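Local coordinates for processed glycerol phosphate lipoteichoic acid synthase 2 (Bacillus subtilis, PDB 2W8D), which is a synthase-family protein with a sulfatase-like alpha/beta domain of the alkaline phosphatase clan, at residues N67-F72 against F293-G298. Numbering follows the deposited sequence.
Sequences NETFYF and FIHAAG
Phe70 and Ile294 pair as an antiparallel hydrogen-bonded couple. Phe70 N donates to Ile294 O, and Ile294 N returns a bond to Phe70 O, each 3.0 Å long. Phe70 O also takes a CA-H...O contact from Phe293 CA at 3.3 Å. The Phe70 ring turns its edge to Ile294 O, while its CD2 lies 4.0 Å from Ile294 CB. Ile294 CD1 reaches on to Phe72 CE2, 3.7 Å away.

Tyr71 and Phe293 form the adjacent non-hydrogen-bonded pair, on the other face of the sheet. Their rings make an offset stack, with centroids 4.8 Å apart and planes at 30°. Tyr71 CD1 sits over one face of Phe293, toward the rim, and Thr69 CG2 comes to the edge of the same ring. Leu63 and Ala64 of helix 58-65 also touch Phe293.

Just before strand 70-72, Glu68 OE1 accepts a hydrogen bond from His295 NE2 at 2.7 Å, with an N-H...O angle of 162°. The oxygen lies close to the imidazole plane. The donor comes from the anti side of the carboxylate and is tilted out of its plane. CG of His295, anti to the backbone N (chi1 -175°), carries the ring toward Glu68. Thr69 OG1 approaches the ring edge at CD2, 3.5 Å away, but its hydrogen bond goes to Asp66. Tyr248 stacks on the His295 ring.

Helix 313-320 packs on Ile294, on the sheet face that carries Phe70 and Ile294. Strand 292-296 lies between strands 70-76 and 251-257, antiparallel to both, in the mixed central sheet of a sulfatase-like alpha/beta domain flanked by helices.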
loop_
_atom_site.group_PDB
_atom_site.type_symbol
_atom_site.label_atom_id
_atom_site.label_comp_id
_atom_site.label_asym_id
_atom_site.label_seq_id
_atom_site.Cartn_x
_atom_site.Cartn_y
_atom_site.Cartn_z
ATOM N N ASN A 67 -21.836 -3.245 -2.557
ATOM C CA ASN A 67 -22.449 -1.957 -2.308
ATOM C C ASN A 67 -21.845 -1.189 -1.124
ATOM O O ASN A 67 -22.351 -0.133 -0.757
ATOM C CB ASN A 67 -23.952 -2.150 -2.126
ATOM C CG ASN A 67 -24.305 -3.237 -1.078
ATOM O OD1 ASN A 67 -23.476 -3.650 -0.255
ATOM N ND2 ASN A 67 -25.560 -3.684 -1.109
ATOM N N GLU A 68 -20.757 -1.693 -0.544
ATOM C CA GLU A 68 -20.242 -1.142 0.726
ATOM C C GLU A 68 -18.747 -0.869 0.786
ATOM O O GLU A 68 -18.302 -0.026 1.561
ATOM C CB GLU A 68 -20.662 -2.011 1.933
ATOM C CG GLU A 68 -20.238 -3.486 1.903
ATOM C CD GLU A 68 -20.823 -4.292 3.084
ATOM O OE1 GLU A 68 -20.461 -4.002 4.256
ATOM O OE2 GLU A 68 -21.643 -5.218 2.849
ATOM N N THR A 69 -17.964 -1.575 -0.022
ATOM C CA THR A 69 -16.513 -1.448 0.039
ATOM C C THR A 69 -16.028 -0.419 -0.981
ATOM O O THR A 69 -16.472 -0.423 -2.126
ATOM C CB THR A 69 -15.855 -2.806 -0.207
ATOM O OG1 THR A 69 -16.458 -3.776 0.653
ATOM C CG2 THR A 69 -14.358 -2.755 0.056
ATOM N N PHE A 70 -15.158 0.490 -0.536
ATOM C CA PHE A 70 -14.493 1.428 -1.429
ATOM C C PHE A 70 -13.497 0.618 -2.199
ATOM O O PHE A 70 -12.663 -0.069 -1.601
ATOM C CB PHE A 70 -13.659 2.478 -0.708
ATOM C CG PHE A 70 -14.439 3.501 0.086
ATOM C CD1 PHE A 70 -14.911 4.651 -0.513
ATOM C CD2 PHE A 70 -14.583 3.365 1.457
ATOM C CE1 PHE A 70 -15.566 5.606 0.223
ATOM C CE2 PHE A 70 -15.229 4.320 2.204
ATOM C CZ PHE A 70 -15.723 5.439 1.591
ATOM N N TYR A 71 -13.575 0.694 -3.519
ATOM C CA TYR A 71 -12.557 0.105 -4.368
ATOM C C TYR A 71 -12.050 1.193 -5.322
ATOM O O TYR A 71 -12.853 1.950 -5.866
ATOM C CB TYR A 71 -13.122 -1.090 -5.147
ATOM C CG TYR A 71 -12.141 -1.635 -6.172
ATOM C CD1 TYR A 71 -10.910 -2.153 -5.759
ATOM C CD2 TYR A 71 -12.426 -1.607 -7.539
ATOM C CE1 TYR A 71 -10.002 -2.643 -6.671
ATOM C CE2 TYR A 71 -11.500 -2.087 -8.490
ATOM C CZ TYR A 71 -10.294 -2.597 -8.034
ATOM O OH TYR A 71 -9.348 -3.076 -8.911
ATOM N N PHE A 72 -10.727 1.272 -5.479
ATOM C CA PHE A 72 -10.058 2.267 -6.303
ATOM C C PHE A 72 -9.321 1.543 -7.433
ATOM O O PHE A 72 -8.339 0.826 -7.178
ATOM C CB PHE A 72 -9.050 3.084 -5.464
ATOM C CG PHE A 72 -9.635 3.673 -4.187
ATOM C CD1 PHE A 72 -10.040 5.004 -4.133
ATOM C CD2 PHE A 72 -9.770 2.900 -3.046
ATOM C CE1 PHE A 72 -10.575 5.544 -2.965
ATOM C CE2 PHE A 72 -10.304 3.439 -1.875
ATOM C CZ PHE A 72 -10.705 4.763 -1.842
ATOM N N PHE A 293 -8.475 -1.478 -1.451
ATOM C CA PHE A 293 -9.826 -1.700 -0.911
ATOM C C PHE A 293 -9.864 -1.050 0.472
ATOM O O PHE A 293 -8.893 -1.166 1.217
ATOM C CB PHE A 293 -10.113 -3.204 -0.723
ATOM C CG PHE A 293 -10.159 -3.983 -1.991
ATOM C CD1 PHE A 293 -11.349 -4.148 -2.666
ATOM C CD2 PHE A 293 -9.004 -4.568 -2.519
ATOM C CE1 PHE A 293 -11.404 -4.879 -3.869
ATOM C CE2 PHE A 293 -9.064 -5.305 -3.690
ATOM C CZ PHE A 293 -10.279 -5.456 -4.367
ATOM N N ILE A 294 -10.946 -0.340 0.789
ATOM C CA ILE A 294 -11.160 0.169 2.133
ATOM C C ILE A 294 -12.596 -0.179 2.547
ATOM O O ILE A 294 -13.554 0.311 1.942
ATOM C CB ILE A 294 -11.001 1.713 2.240
ATOM C CG1 ILE A 294 -9.602 2.181 1.886
ATOM C CG2 ILE A 294 -11.332 2.180 3.625
ATOM C CD1 ILE A 294 -9.520 3.674 1.782
ATOM N N HIS A 295 -12.735 -1.030 3.556
ATOM C CA HIS A 295 -14.034 -1.254 4.152
ATOM C C HIS A 295 -14.001 -0.635 5.531
ATOM O O HIS A 295 -13.306 -1.102 6.419
ATOM C CB HIS A 295 -14.402 -2.735 4.204
ATOM C CG HIS A 295 -15.795 -2.978 4.707
ATOM N ND1 HIS A 295 -16.092 -3.093 6.045
ATOM C CD2 HIS A 295 -16.978 -3.077 4.051
ATOM C CE1 HIS A 295 -17.396 -3.256 6.201
ATOM N NE2 HIS A 295 -17.956 -3.251 5.003
ATOM N N ALA A 296 -14.690 0.491 5.654
ATOM C CA ALA A 296 -14.810 1.228 6.877
ATOM C C ALA A 296 -16.212 0.921 7.325
ATOM O O ALA A 296 -17.193 1.226 6.621
ATOM C CB ALA A 296 -14.644 2.686 6.616
ATOM N N ALA A 297 -16.317 0.282 8.482
ATOM C CA ALA A 297 -17.622 -0.162 8.987
ATOM C C ALA A 297 -18.407 1.026 9.499
ATOM O O ALA A 297 -17.844 1.889 10.198
ATOM C CB ALA A 297 -17.432 -1.177 10.090
ATOM N N GLY A 298 -19.704 1.057 9.187
ATOM C CA GLY A 298 -20.530 2.217 9.503
ATOM C C GLY A 298 -20.543 3.258 8.393
ATOM O O GLY A 298 -21.333 4.211 8.460
#